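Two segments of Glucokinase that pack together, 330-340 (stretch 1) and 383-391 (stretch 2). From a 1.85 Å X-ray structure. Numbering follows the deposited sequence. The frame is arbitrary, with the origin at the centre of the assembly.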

# COMPACT_ATOMS: atom_id res chain seq x y z
N LEU A 330 6.80 -9.25 -15.98
CA LEU A 330 6.87 -7.98 -15.26
C LEU A 330 5.49 -7.32 -15.30
O LEU A 330 4.97 -6.86 -14.27
N ILE A 331 4.88 -7.29 -16.48
CA ILE A 331 3.55 -6.71 -16.62
C ILE A 331 2.50 -7.54 -15.85
O ILE A 331 1.56 -6.98 -15.26
N GLY A 332 2.68 -8.86 -15.84
CA GLY A 332 1.81 -9.72 -15.04
C GLY A 332 1.80 -9.34 -13.56
O GLY A 332 0.74 -9.33 -12.92
N LEU A 333 2.98 -9.02 -13.03
CA LEU A 333 3.09 -8.50 -11.67
C LEU A 333 2.33 -7.20 -11.56
O LEU A 333 1.57 -7.00 -10.61
N THR A 334 2.51 -6.32 -12.54
CA THR A 334 1.77 -5.05 -12.52
C THR A 334 0.27 -5.22 -12.66
O THR A 334 -0.49 -4.35 -12.26
N ALA A 335 -0.19 -6.32 -13.23
CA ALA A 335 -1.64 -6.52 -13.27
C ALA A 335 -2.15 -6.66 -11.84
O ALA A 335 -3.21 -6.11 -11.47
N GLU A 336 -1.41 -7.41 -11.03
CA GLU A 336 -1.73 -7.54 -9.61
C GLU A 336 -1.62 -6.22 -8.83
O GLU A 336 -2.49 -5.90 -8.03
N THR A 337 -0.56 -5.46 -9.06
CA THR A 337 -0.38 -4.22 -8.30
C THR A 337 -1.40 -3.17 -8.73
O THR A 337 -1.90 -2.40 -7.89
N THR A 338 -1.74 -3.17 -10.02
CA THR A 338 -2.70 -2.23 -10.58
C THR A 338 -4.07 -2.52 -10.00
O THR A 338 -4.81 -1.60 -9.62
N MET A 339 -4.43 -3.80 -9.92
CA MET A 339 -5.69 -4.12 -9.26
C MET A 339 -5.69 -3.76 -7.77
O MET A 339 -6.64 -3.17 -7.28
N GLN A 340 -4.64 -4.09 -7.02
CA GLN A 340 -4.72 -3.85 -5.57
C GLN A 340 -4.78 -2.38 -5.21
O GLN A 340 -5.48 -1.99 -4.29
N LYS A 383 -12.88 -4.11 -16.32
CA LYS A 383 -12.03 -3.05 -16.89
C LYS A 383 -11.35 -2.16 -15.84
O LYS A 383 -11.21 -0.95 -16.05
N PHE A 384 -10.94 -2.76 -14.72
CA PHE A 384 -10.28 -1.99 -13.66
C PHE A 384 -8.88 -1.55 -14.05
O PHE A 384 -8.47 -0.42 -13.78
N LEU A 385 -8.14 -2.47 -14.67
CA LEU A 385 -6.70 -2.26 -14.90
C LEU A 385 -6.44 -1.27 -16.04
O LEU A 385 -5.45 -0.53 -16.01
N SER A 386 -7.33 -1.23 -17.03
CA SER A 386 -7.17 -0.34 -18.17
C SER A 386 -7.39 1.13 -17.81
O SER A 386 -7.19 2.02 -18.65
N ARG A 387 -7.79 1.39 -16.57
CA ARG A 387 -7.94 2.77 -16.10
C ARG A 387 -6.59 3.45 -15.95
O ARG A 387 -6.50 4.68 -15.96
N THR A 388 -5.54 2.63 -15.81
CA THR A 388 -4.21 3.11 -15.42
C THR A 388 -3.31 3.46 -16.61
O THR A 388 -3.17 2.69 -17.56
N THR A 389 -2.70 4.64 -16.54
CA THR A 389 -1.74 5.11 -17.52
C THR A 389 -0.37 4.53 -17.16
O THR A 389 0.08 4.71 -16.02
N PHE A 390 0.27 3.83 -18.10
CA PHE A 390 1.60 3.26 -17.85
C PHE A 390 2.69 4.11 -18.47
O PHE A 390 2.53 4.61 -19.58
N LEU A 391 3.77 4.28 -17.71
CA LEU A 391 4.92 5.07 -18.14
C LEU A 391 6.19 4.24 -18.00
O LEU A 391 6.25 3.32 -17.20

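Stretch 1 is a length of helix, and it meets stretch 2 through one side of its surface, the stripe formed by I331, T334, A335, T338 and M339. That spacing of three and four residues is the signature of a helix laying one face against a neighbor. The partner side chains are F384, L385, T388 and F390, drawn from the segment leading into a strand and from the strand itself. No hydrogen bond crosses between the stretches, so the contact rests on shape and on polar groups being satisfied within their own segment or elsewhere in the structure.

L330 keeps out of reach. I331 begins the contact: its CA-to-CB bond points sideways, but chi1 and chi2, both m, bring the end of the chain nearer, and CD1 lies 4.1 Å from CE2 of F390, approaching the ring obliquely. G332 and L333 take no part.

T334 points toward stretch 2 with chi1 in p. Its OG1 donates a very short hydrogen bond, 2.5 Å, to O of I331, one turn back in the helix. Its proton goes there, and the same OG1 also sits near the plane of the F390 ring, at its edge, 3.6 Å from CE2. A threonine facing an aromatic ring is thus accommodated without any polar partner across the interface.

A335 points sideways, and its methyl packs against L385: CB of A335 is 3.6 Å from CD2 of L385, while the backbone O of A335 lies 3.4 Å from that same CD2. L385 reaches this position from a sideways start, using chi1 m and chi2 p. E336 turns away and T337 remains out of reach.

T338 marks the closest backbone register, its CA 5.9 Å from CA of L385. It points toward stretch 2 with chi1 m and buries more area in this contact than any other helix residue here. Its OG1 donates to O of T334 at 2.6 Å, then lies at the edge of the F390 ring, 3.6 Å from CZ. The rule seen at T334 therefore recurs one turn later: a threonine hydroxyl bonds back to its own helix and borders the ring of F390, which points toward the helix with chi1 at -86°. The methyl of T338 packs against stretch 2, with CG2 3.7 Å from CA of L385 and 3.4 Å from OG1 of T388. T388 also points toward the helix, chi1 m, and its hydroxyl is hydrogen-bonded elsewhere in the structure.

M339 closes the contact. Its CA-to-CB bond is sideways, yet chi1 t and chi2 p carry its end nearer, with chi3 between wells at -121°. SD lies 3.8 Å from CB of F384 and 4.2 Å from CD1 of L385, so the sulfur touches two neighbors in sequence. F384 points toward the helix with chi1 at -84° (m). Beyond the sulfur, CE of M339 sits over one face of the F384 ring, 4.1 Å from the ring centroid, in a CH-pi contact. Q340 stays out of reach.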

# COMPACT_ATOMS: atom_id res chain seq x y z
CB LEU A 330 7.92 -7.06 -15.87
CG LEU A 330 7.91 -5.66 -15.23
CD1 LEU A 330 8.46 -5.77 -13.81
CD2 LEU A 330 8.72 -4.67 -16.06
CB ILE A 331 3.17 -6.53 -18.12
CG1 ILE A 331 4.03 -5.42 -18.75
CG2 ILE A 331 1.70 -6.19 -18.28
CD1 ILE A 331 3.79 -4.06 -18.14
CB LEU A 333 4.56 -8.27 -11.27
CG LEU A 333 4.79 -7.38 -10.03
CD1 LEU A 333 4.30 -8.02 -8.74
CD2 LEU A 333 6.25 -7.01 -9.91
CB THR A 334 2.24 -4.05 -13.59
OG1 THR A 334 1.91 -4.55 -14.90
CG2 THR A 334 3.74 -3.80 -13.48
CB ALA A 335 -2.00 -7.75 -14.10
CB GLU A 336 -0.87 -8.63 -8.94
CG GLU A 336 -1.04 -10.05 -9.49
CD GLU A 336 -2.49 -10.47 -9.74
OE1 GLU A 336 -3.41 -10.04 -9.01
OE2 GLU A 336 -2.71 -11.25 -10.68
CB THR A 337 1.07 -3.67 -8.39
OG1 THR A 337 1.38 -3.31 -9.75
CG2 THR A 337 2.06 -4.73 -7.91
CB THR A 338 -2.74 -2.33 -12.11
OG1 THR A 338 -1.45 -1.97 -12.64
CG2 THR A 338 -3.80 -1.41 -12.70
CB MET A 339 -6.05 -5.60 -9.46
CG MET A 339 -7.42 -5.97 -8.87
SD MET A 339 -8.78 -5.14 -9.68
CE MET A 339 -9.49 -4.25 -8.31
CB GLN A 340 -3.54 -4.45 -4.84
CG GLN A 340 -3.46 -5.95 -4.88
CD GLN A 340 -2.17 -6.41 -4.27
OE1 GLN A 340 -1.16 -6.58 -4.97
NE2 GLN A 340 -2.16 -6.55 -2.95
CB LYS A 383 -12.81 -2.15 -17.87
CG LYS A 383 -12.87 -2.60 -19.33
CD LYS A 383 -13.47 -3.97 -19.48
CE LYS A 383 -13.11 -4.59 -20.83
NZ LYS A 383 -12.51 -5.96 -20.71
CB PHE A 384 -10.17 -2.83 -12.38
CG PHE A 384 -11.40 -2.83 -11.51
CD1 PHE A 384 -11.83 -1.65 -10.90
CD2 PHE A 384 -12.10 -4.00 -11.27
CE1 PHE A 384 -12.97 -1.65 -10.08
CE2 PHE A 384 -13.23 -4.00 -10.46
CZ PHE A 384 -13.66 -2.83 -9.86
CB LEU A 385 -6.00 -3.61 -15.14
CG LEU A 385 -5.93 -4.61 -13.97
CD1 LEU A 385 -7.28 -5.20 -13.58
CD2 LEU A 385 -4.99 -5.73 -14.30
CB SER A 386 -8.11 -0.75 -19.30
OG SER A 386 -9.45 -0.78 -18.84
CB ARG A 387 -8.67 2.82 -14.76
CG ARG A 387 -10.07 2.22 -14.80
CD ARG A 387 -10.69 2.25 -13.42
NE ARG A 387 -12.05 1.73 -13.38
CZ ARG A 387 -12.82 1.75 -12.30
NH1 ARG A 387 -12.36 2.29 -11.18
NH2 ARG A 387 -14.06 1.25 -12.33
CB THR A 388 -3.51 2.06 -14.51
OG1 THR A 388 -4.30 1.87 -13.33
CG2 THR A 388 -2.11 2.53 -14.12
CB THR A 389 -1.69 6.65 -17.52
OG1 THR A 389 -2.95 7.16 -17.98
CG2 THR A 389 -0.58 7.18 -18.42
CB PHE A 390 1.72 1.83 -18.38
CG PHE A 390 1.25 0.77 -17.42
CD1 PHE A 390 -0.05 0.78 -16.94
CD2 PHE A 390 2.11 -0.24 -17.01
CE1 PHE A 390 -0.48 -0.20 -16.05
CE2 PHE A 390 1.69 -1.22 -16.15
CZ PHE A 390 0.40 -1.21 -15.66
CB LEU A 391 5.05 6.35 -17.31
CG LEU A 391 3.87 7.31 -17.18
CD1 LEU A 391 4.29 8.50 -16.33
CD2 LEU A 391 3.38 7.78 -18.54